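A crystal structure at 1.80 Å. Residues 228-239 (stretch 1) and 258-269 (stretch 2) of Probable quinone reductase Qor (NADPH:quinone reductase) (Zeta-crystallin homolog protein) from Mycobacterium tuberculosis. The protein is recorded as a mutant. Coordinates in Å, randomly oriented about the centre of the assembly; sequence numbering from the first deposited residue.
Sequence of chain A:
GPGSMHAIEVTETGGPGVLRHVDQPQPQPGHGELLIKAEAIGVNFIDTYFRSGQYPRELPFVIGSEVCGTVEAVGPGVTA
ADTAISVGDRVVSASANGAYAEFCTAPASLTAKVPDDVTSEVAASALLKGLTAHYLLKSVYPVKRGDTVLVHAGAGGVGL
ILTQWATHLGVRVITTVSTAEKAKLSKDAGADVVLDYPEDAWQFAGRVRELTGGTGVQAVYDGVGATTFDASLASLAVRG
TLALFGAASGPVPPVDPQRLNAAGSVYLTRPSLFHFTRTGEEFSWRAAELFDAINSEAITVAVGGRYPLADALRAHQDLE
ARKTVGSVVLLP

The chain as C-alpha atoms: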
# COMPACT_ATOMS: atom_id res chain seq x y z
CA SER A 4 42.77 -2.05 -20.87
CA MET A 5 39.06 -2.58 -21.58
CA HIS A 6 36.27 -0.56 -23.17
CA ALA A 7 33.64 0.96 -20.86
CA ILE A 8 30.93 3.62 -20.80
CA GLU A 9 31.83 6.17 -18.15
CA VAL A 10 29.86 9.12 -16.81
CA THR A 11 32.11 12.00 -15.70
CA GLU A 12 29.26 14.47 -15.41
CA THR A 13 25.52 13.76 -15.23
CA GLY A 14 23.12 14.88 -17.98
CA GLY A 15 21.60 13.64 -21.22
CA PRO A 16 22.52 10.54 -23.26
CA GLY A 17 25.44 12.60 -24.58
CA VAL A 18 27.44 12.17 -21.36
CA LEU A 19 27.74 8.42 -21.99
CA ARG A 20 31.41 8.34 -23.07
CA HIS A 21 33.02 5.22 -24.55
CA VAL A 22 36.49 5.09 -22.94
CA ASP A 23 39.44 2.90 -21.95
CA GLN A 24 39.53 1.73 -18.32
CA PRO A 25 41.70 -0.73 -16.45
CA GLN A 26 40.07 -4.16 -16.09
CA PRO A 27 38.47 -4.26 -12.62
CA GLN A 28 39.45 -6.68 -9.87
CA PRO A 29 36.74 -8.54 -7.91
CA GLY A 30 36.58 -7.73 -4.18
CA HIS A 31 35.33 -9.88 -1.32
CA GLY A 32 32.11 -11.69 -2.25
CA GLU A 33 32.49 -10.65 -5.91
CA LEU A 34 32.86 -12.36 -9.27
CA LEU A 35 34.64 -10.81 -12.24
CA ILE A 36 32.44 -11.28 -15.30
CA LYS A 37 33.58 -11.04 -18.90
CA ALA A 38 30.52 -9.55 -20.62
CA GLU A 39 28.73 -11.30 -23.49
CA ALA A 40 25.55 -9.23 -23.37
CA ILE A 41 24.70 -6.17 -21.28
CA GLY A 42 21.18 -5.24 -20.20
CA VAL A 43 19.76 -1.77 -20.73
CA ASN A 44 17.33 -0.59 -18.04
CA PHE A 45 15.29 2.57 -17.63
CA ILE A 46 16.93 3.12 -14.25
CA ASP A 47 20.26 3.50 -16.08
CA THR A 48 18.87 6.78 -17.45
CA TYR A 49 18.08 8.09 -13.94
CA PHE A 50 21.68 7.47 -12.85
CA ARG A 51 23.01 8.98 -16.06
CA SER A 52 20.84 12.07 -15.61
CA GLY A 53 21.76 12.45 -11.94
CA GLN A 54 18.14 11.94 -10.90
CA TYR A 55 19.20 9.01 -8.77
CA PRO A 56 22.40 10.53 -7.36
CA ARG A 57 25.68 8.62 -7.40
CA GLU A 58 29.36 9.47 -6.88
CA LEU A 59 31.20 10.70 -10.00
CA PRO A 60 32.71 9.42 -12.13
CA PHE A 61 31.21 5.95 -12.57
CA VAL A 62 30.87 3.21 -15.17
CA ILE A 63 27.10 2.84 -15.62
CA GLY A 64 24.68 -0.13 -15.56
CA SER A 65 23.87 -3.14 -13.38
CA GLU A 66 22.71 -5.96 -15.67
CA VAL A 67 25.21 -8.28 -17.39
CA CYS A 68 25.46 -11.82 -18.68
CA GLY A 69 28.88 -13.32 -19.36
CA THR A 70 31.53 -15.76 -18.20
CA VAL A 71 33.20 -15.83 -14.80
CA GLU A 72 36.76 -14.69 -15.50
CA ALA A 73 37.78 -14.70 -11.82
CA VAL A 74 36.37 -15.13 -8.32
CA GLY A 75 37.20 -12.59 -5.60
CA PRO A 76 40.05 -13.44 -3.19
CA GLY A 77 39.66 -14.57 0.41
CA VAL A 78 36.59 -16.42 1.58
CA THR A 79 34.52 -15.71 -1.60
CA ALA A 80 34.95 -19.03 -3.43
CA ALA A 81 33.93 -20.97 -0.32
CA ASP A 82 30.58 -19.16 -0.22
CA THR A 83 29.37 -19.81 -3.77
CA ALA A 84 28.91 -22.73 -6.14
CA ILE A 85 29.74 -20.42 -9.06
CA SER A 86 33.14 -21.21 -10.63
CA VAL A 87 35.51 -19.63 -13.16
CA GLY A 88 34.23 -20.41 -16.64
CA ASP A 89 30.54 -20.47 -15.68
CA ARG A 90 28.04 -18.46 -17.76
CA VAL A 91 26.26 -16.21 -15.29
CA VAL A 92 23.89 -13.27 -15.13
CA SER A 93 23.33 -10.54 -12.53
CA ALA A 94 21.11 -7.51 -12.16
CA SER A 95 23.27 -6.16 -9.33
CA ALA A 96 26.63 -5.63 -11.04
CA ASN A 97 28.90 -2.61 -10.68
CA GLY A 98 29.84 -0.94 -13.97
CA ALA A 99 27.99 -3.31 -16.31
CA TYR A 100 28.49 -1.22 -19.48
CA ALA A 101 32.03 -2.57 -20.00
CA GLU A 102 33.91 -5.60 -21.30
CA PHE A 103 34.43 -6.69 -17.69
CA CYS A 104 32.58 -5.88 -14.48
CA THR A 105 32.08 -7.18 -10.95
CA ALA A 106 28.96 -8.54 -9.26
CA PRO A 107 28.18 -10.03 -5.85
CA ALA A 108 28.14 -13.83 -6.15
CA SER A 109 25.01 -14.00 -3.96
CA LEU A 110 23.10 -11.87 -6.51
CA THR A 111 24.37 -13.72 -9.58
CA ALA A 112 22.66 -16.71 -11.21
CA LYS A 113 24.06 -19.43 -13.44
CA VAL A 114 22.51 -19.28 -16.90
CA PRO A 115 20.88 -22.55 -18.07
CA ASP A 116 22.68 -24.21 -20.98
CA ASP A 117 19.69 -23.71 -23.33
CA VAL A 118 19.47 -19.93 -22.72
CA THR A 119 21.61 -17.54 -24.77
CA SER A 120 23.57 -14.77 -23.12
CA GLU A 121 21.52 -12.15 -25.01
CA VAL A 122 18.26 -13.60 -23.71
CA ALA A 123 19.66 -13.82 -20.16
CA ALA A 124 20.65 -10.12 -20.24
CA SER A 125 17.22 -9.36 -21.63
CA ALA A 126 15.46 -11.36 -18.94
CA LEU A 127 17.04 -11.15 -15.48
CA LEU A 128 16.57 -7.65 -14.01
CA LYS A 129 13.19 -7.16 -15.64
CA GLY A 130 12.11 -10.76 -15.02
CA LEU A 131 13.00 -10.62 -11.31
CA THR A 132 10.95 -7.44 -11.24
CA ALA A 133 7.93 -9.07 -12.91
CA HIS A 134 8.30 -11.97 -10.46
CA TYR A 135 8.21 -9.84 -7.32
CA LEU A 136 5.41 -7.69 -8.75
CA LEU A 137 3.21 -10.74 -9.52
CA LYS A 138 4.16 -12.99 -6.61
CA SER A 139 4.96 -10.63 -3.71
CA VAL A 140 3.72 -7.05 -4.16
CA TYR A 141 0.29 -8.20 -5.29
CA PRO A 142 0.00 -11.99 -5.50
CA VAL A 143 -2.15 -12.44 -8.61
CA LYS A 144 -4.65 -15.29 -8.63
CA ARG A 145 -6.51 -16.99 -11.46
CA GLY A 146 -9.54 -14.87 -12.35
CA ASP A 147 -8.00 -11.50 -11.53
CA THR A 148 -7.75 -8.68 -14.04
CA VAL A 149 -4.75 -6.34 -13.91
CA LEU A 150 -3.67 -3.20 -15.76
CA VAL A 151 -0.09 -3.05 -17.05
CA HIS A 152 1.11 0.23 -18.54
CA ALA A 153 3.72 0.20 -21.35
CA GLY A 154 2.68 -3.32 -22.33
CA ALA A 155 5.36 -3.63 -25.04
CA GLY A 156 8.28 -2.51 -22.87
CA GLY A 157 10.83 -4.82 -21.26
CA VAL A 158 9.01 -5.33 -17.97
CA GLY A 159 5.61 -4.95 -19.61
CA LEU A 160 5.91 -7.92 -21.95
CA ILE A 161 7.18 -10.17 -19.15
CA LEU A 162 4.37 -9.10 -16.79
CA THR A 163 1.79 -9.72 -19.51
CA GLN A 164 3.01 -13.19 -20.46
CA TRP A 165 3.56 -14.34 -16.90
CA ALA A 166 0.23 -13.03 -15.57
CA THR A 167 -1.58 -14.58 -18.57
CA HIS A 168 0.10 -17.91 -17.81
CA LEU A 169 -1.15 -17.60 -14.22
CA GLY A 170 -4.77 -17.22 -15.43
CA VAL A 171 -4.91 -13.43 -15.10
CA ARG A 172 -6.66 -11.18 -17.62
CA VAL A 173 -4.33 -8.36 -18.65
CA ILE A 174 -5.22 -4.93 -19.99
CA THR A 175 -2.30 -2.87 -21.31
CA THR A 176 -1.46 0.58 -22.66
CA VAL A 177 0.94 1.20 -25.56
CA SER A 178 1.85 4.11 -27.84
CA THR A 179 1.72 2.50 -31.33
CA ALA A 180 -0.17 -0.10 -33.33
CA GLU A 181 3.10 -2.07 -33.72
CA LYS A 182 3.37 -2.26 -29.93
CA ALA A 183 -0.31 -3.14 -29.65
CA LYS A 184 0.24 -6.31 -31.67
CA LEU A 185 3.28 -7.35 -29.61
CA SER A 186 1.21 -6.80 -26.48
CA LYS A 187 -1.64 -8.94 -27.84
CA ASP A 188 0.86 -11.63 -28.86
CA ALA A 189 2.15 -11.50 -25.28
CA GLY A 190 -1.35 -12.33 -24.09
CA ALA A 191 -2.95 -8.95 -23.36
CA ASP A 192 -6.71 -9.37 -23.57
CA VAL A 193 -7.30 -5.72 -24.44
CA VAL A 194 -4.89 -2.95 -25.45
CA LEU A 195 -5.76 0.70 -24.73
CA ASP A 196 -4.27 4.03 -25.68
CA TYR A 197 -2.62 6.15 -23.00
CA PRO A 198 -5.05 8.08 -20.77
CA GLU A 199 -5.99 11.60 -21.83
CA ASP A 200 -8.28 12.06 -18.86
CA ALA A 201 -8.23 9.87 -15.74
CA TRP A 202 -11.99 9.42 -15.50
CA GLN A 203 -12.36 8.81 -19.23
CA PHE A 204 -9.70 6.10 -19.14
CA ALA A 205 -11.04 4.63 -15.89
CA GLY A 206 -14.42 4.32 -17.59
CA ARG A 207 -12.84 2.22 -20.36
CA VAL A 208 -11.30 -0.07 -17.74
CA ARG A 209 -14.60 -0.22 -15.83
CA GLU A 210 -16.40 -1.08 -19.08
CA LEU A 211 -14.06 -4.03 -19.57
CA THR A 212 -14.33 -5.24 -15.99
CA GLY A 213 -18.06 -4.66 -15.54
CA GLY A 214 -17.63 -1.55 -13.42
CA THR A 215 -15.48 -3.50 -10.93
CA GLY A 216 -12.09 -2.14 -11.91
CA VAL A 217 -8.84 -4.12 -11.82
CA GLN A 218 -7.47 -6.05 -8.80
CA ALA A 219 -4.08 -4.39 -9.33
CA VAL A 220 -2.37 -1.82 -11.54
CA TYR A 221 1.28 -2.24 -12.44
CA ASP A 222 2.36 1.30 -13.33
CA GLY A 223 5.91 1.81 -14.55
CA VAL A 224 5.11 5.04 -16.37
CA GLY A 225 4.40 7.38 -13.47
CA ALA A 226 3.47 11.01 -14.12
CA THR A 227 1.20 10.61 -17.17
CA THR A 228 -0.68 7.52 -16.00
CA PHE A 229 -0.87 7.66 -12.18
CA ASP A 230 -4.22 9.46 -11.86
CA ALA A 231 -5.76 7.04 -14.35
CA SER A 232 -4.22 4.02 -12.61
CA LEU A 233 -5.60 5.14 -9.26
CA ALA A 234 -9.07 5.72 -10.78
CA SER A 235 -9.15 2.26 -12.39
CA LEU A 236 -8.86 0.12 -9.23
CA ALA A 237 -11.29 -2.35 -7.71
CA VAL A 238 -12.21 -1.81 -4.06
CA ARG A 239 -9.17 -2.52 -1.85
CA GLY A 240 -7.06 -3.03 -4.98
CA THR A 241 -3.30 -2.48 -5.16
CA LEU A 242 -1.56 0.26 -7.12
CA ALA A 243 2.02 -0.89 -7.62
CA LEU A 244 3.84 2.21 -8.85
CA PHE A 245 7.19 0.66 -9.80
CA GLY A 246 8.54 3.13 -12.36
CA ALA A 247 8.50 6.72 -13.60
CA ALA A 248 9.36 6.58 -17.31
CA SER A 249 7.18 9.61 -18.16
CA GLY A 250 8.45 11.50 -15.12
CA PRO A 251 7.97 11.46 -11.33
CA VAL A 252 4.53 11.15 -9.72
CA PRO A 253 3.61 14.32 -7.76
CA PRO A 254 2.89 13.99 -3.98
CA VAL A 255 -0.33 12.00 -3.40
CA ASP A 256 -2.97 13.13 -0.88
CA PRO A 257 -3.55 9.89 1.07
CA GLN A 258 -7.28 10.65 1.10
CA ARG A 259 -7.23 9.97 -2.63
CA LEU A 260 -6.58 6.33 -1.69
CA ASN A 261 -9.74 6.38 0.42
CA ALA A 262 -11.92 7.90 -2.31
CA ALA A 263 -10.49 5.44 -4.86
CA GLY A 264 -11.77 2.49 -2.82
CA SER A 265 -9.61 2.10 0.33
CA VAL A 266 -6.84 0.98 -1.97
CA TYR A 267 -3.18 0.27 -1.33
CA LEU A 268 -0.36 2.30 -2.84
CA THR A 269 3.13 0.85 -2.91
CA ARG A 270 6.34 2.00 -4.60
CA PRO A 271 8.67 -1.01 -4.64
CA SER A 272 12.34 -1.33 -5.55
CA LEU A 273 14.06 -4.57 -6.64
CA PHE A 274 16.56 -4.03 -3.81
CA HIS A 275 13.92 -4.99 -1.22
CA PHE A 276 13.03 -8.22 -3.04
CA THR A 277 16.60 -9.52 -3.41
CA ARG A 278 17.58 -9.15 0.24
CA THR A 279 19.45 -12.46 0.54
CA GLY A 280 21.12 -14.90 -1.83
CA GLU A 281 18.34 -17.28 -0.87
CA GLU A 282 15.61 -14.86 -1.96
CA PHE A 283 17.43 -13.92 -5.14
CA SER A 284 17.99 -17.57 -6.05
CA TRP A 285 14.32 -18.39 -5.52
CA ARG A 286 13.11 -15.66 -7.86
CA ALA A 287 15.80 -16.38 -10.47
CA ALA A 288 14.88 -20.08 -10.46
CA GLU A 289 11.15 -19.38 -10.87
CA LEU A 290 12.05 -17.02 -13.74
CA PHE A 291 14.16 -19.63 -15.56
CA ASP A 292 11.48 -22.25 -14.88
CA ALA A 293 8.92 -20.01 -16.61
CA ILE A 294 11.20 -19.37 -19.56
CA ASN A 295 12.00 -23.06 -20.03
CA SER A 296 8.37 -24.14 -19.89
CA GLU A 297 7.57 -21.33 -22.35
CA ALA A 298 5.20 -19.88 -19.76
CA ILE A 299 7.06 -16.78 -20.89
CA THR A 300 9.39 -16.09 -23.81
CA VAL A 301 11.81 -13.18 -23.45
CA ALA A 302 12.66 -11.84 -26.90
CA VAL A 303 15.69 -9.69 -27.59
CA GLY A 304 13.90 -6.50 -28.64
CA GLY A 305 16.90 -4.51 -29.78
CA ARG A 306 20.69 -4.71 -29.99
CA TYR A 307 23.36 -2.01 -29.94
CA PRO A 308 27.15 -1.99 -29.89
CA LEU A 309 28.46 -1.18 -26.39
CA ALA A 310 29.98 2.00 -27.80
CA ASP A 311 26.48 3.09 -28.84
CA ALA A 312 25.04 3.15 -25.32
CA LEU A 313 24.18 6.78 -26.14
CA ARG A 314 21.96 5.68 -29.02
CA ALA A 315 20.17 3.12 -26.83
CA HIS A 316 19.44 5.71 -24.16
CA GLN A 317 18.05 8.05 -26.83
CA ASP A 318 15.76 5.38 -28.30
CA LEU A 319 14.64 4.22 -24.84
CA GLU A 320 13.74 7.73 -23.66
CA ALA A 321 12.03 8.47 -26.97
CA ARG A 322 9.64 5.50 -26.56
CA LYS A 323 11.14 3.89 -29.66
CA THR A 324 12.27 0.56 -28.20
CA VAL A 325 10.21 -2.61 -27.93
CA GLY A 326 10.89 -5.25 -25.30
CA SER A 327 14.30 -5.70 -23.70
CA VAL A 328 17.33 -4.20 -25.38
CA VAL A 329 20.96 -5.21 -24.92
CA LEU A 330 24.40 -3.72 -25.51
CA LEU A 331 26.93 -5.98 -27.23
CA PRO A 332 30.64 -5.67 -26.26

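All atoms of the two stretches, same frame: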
# COMPACT_ATOMS: atom_id res chain seq x y z
N THR A 228 0.29 8.60 -16.13
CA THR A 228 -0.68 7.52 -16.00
C THR A 228 -1.21 7.35 -14.58
O THR A 228 -2.20 6.66 -14.39
CB THR A 228 -0.07 6.19 -16.45
OG1 THR A 228 1.17 5.98 -15.75
CG2 THR A 228 0.19 6.20 -17.96
N PHE A 229 -0.53 7.93 -13.59
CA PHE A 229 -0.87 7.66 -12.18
C PHE A 229 -2.34 7.93 -11.84
O PHE A 229 -3.01 7.08 -11.25
CB PHE A 229 0.04 8.43 -11.22
CG PHE A 229 -0.20 8.07 -9.78
CD1 PHE A 229 -1.13 8.77 -9.02
CD2 PHE A 229 0.47 7.00 -9.19
CE1 PHE A 229 -1.38 8.44 -7.71
CE2 PHE A 229 0.22 6.66 -7.87
CZ PHE A 229 -0.70 7.39 -7.12
N ASP A 230 -2.84 9.13 -12.18
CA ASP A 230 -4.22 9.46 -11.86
C ASP A 230 -5.20 8.45 -12.45
O ASP A 230 -6.15 8.05 -11.79
CB ASP A 230 -4.56 10.88 -12.32
CG ASP A 230 -3.74 11.94 -11.60
OD1 ASP A 230 -3.01 11.58 -10.66
OD2 ASP A 230 -3.84 13.13 -11.98
N ALA A 231 -4.94 8.04 -13.69
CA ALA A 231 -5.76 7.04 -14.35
C ALA A 231 -5.65 5.67 -13.69
O ALA A 231 -6.65 4.96 -13.53
CB ALA A 231 -5.41 6.96 -15.82
N SER A 232 -4.43 5.28 -13.32
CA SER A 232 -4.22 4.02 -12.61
C SER A 232 -5.02 3.99 -11.32
O SER A 232 -5.74 3.02 -11.03
CB SER A 232 -2.74 3.84 -12.26
OG SER A 232 -1.96 3.69 -13.43
N LEU A 233 -4.90 5.05 -10.54
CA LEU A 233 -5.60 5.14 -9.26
C LEU A 233 -7.12 5.05 -9.45
O LEU A 233 -7.82 4.36 -8.70
CB LEU A 233 -5.21 6.42 -8.52
CG LEU A 233 -5.88 6.64 -7.16
CD1 LEU A 233 -5.50 5.51 -6.23
CD2 LEU A 233 -5.49 7.97 -6.54
N ALA A 234 -7.63 5.71 -10.49
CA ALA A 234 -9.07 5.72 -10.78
C ALA A 234 -9.61 4.41 -11.34
O ALA A 234 -10.83 4.23 -11.43
CB ALA A 234 -9.40 6.88 -11.72
N SER A 235 -8.72 3.50 -11.76
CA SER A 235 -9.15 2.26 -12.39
C SER A 235 -9.27 1.05 -11.45
O SER A 235 -9.64 -0.03 -11.89
CB SER A 235 -8.21 1.91 -13.55
OG SER A 235 -8.13 2.98 -14.46
N LEU A 236 -8.97 1.24 -10.17
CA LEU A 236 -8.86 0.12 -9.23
C LEU A 236 -10.17 -0.42 -8.66
O LEU A 236 -11.11 0.32 -8.38
CB LEU A 236 -7.96 0.50 -8.06
CG LEU A 236 -6.48 0.50 -8.39
CD1 LEU A 236 -5.74 1.34 -7.36
CD2 LEU A 236 -5.95 -0.93 -8.39
N ALA A 237 -10.20 -1.73 -8.44
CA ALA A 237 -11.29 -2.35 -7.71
C ALA A 237 -11.16 -1.95 -6.25
O ALA A 237 -10.09 -1.51 -5.82
CB ALA A 237 -11.24 -3.85 -7.86
N VAL A 238 -12.24 -2.11 -5.49
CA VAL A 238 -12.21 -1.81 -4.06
C VAL A 238 -11.10 -2.61 -3.38
O VAL A 238 -11.00 -3.83 -3.58
CB VAL A 238 -13.58 -2.09 -3.39
CG1 VAL A 238 -13.48 -1.95 -1.86
CG2 VAL A 238 -14.64 -1.16 -3.94
N ARG A 239 -10.27 -1.92 -2.60
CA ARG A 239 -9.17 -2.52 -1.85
C ARG A 239 -8.08 -3.09 -2.77
O ARG A 239 -7.29 -3.94 -2.36
CB ARG A 239 -9.68 -3.59 -0.87
CG ARG A 239 -10.47 -2.98 0.31
CD ARG A 239 -11.18 -4.07 1.10
NE ARG A 239 -10.24 -5.07 1.62
CZ ARG A 239 -10.59 -6.26 2.10
NH1 ARG A 239 -11.87 -6.61 2.16
NH2 ARG A 239 -9.67 -7.09 2.55
N GLN A 258 -5.83 10.77 1.20
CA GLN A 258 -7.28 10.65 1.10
C GLN A 258 -7.76 10.27 -0.30
O GLN A 258 -8.88 9.79 -0.47
CB GLN A 258 -8.00 11.91 1.61
CG GLN A 258 -7.94 12.07 3.14
CD GLN A 258 -8.94 11.19 3.87
OE1 GLN A 258 -9.51 10.26 3.29
NE2 GLN A 258 -9.18 11.50 5.14
N ARG A 259 -6.91 10.47 -1.30
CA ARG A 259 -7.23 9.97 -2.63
C ARG A 259 -7.34 8.45 -2.62
O ARG A 259 -8.12 7.88 -3.38
CB ARG A 259 -6.19 10.42 -3.67
CG ARG A 259 -6.23 11.93 -3.93
CD ARG A 259 -5.07 12.38 -4.81
NE ARG A 259 -5.15 11.76 -6.13
CZ ARG A 259 -4.14 11.75 -7.00
NH1 ARG A 259 -2.98 12.31 -6.70
NH2 ARG A 259 -4.29 11.16 -8.18
N LEU A 260 -6.57 7.79 -1.75
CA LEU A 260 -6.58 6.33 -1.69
C LEU A 260 -7.88 5.83 -1.07
O LEU A 260 -8.36 4.74 -1.38
CB LEU A 260 -5.38 5.80 -0.90
CG LEU A 260 -3.99 6.29 -1.31
CD1 LEU A 260 -2.91 5.64 -0.43
CD2 LEU A 260 -3.71 5.99 -2.79
N ASN A 261 -8.45 6.66 -0.19
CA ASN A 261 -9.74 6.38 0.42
C ASN A 261 -10.83 6.49 -0.65
O ASN A 261 -11.54 5.54 -0.91
CB ASN A 261 -9.95 7.39 1.56
CG ASN A 261 -11.27 7.21 2.29
OD1 ASN A 261 -12.10 6.38 1.93
ND2 ASN A 261 -11.46 8.00 3.34
N ALA A 262 -10.92 7.65 -1.29
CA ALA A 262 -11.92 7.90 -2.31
C ALA A 262 -11.87 6.86 -3.44
O ALA A 262 -12.90 6.47 -3.99
CB ALA A 262 -11.76 9.30 -2.87
N ALA A 263 -10.67 6.38 -3.76
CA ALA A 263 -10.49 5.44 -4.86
C ALA A 263 -10.99 4.04 -4.52
O ALA A 263 -11.09 3.19 -5.40
CB ALA A 263 -9.03 5.40 -5.29
N GLY A 264 -11.29 3.80 -3.25
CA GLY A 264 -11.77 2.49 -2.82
C GLY A 264 -11.00 1.83 -1.68
O GLY A 264 -10.93 0.59 -1.62
N SER A 265 -10.47 2.62 -0.75
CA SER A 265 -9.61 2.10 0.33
C SER A 265 -8.53 1.21 -0.26
O SER A 265 -8.35 0.05 0.13
CB SER A 265 -10.42 1.33 1.38
OG SER A 265 -11.32 2.19 2.06
N VAL A 266 -7.81 1.77 -1.22
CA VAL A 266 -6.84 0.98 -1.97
C VAL A 266 -5.48 1.06 -1.31
O VAL A 266 -5.28 1.84 -0.37
CB VAL A 266 -6.74 1.47 -3.42
CG1 VAL A 266 -8.13 1.52 -4.04
CG2 VAL A 266 -6.09 2.84 -3.47
N TYR A 267 -4.55 0.24 -1.80
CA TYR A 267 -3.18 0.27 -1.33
C TYR A 267 -2.34 0.93 -2.39
O TYR A 267 -2.53 0.67 -3.59
CB TYR A 267 -2.63 -1.14 -1.18
CG TYR A 267 -3.32 -2.01 -0.17
CD1 TYR A 267 -4.47 -2.71 -0.51
CD2 TYR A 267 -2.80 -2.17 1.11
CE1 TYR A 267 -5.10 -3.53 0.40
CE2 TYR A 267 -3.43 -2.99 2.03
CZ TYR A 267 -4.57 -3.67 1.66
OH TYR A 267 -5.20 -4.50 2.57
N LEU A 268 -1.39 1.76 -1.95
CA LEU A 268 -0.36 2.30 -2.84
C LEU A 268 0.99 1.78 -2.38
O LEU A 268 1.33 1.84 -1.19
CB LEU A 268 -0.39 3.83 -2.85
CG LEU A 268 0.70 4.56 -3.65
CD1 LEU A 268 0.56 4.29 -5.16
CD2 LEU A 268 0.68 6.05 -3.37
N THR A 269 1.79 1.25 -3.30
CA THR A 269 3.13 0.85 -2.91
C THR A 269 4.10 1.25 -4.00
O THR A 269 3.75 1.23 -5.18
CB THR A 269 3.21 -0.66 -2.63
OG1 THR A 269 4.55 -1.00 -2.24
CG2 THR A 269 2.83 -1.46 -3.88
O HOH W 1 -6.81 9.78 -9.69
O HOH W 2 -10.50 3.58 -8.16
O HOH W 3 -12.78 1.15 -6.31
O HOH W 4 -7.85 -3.85 2.61
O HOH W 5 -6.95 -6.76 1.36

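The backbones of the two stretches come together at a glycine whose backbone angles by themselves call for glycine. Gly-264 leaves the helical conformation just after the second helix with positive phi (126°), where a CB would jam against the preceding carbonyl oxygen and also sit tightly, 3.4 Å, from Val-238 CA. With that space empty, the chains close to 4.5 Å between Val-238 CA and Gly-264 CA, and Arg-239 N donates a hydrogen bond to Gly-264 O at 2.8 Å. One residue further along stretch 2, Ser-265 O receives a CA-H...O contact from Arg-239 CA (3.3 Å), so the corner in stretch 1 is held by backbone atoms.

Away from this corner, the helices run at 43° with axes no closer than 10.8 Å. Leu-233 has the most surface covered by the other stretch: its CD1 lies 3.9 Å from Leu-260 CD2 in the helix and, in the loop after it, 3.7 Å from Ala-263 CB and 3.9 Å from Val-266 CG2, one methyl shared by three apolar neighbours. Leu-236 extends the patch, CD1 to Val-266 CB at 4.1 Å, and Phe-229 meets Leu-268 at its ring edge, CE2 to CD1 at 3.6 Å.

Charge is placed at the more open margin. Arg-259 reaches across with NH2 to form a salt bridge with Asp-230 OD1 (2.8 Å), OD1 lying at the edge of the guanidinium, near its plane, where its N-H bonds point. The same NH2 donates to water 1, which in turn donates to Asp-230 O, tying the arginine to the helix backbone as well.

Two carbonyl oxygens, Leu-236 O and Ala-263 O, stand 4.1 Å apart and cannot pair directly; water 3 donates to both. Waters 4 and 5 span about 5.2 Å from Arg-239 NE and from Arg-239 NH2, respectively, to Tyr-267 OH, each accepting from the arginine and donating to the hydroxyl.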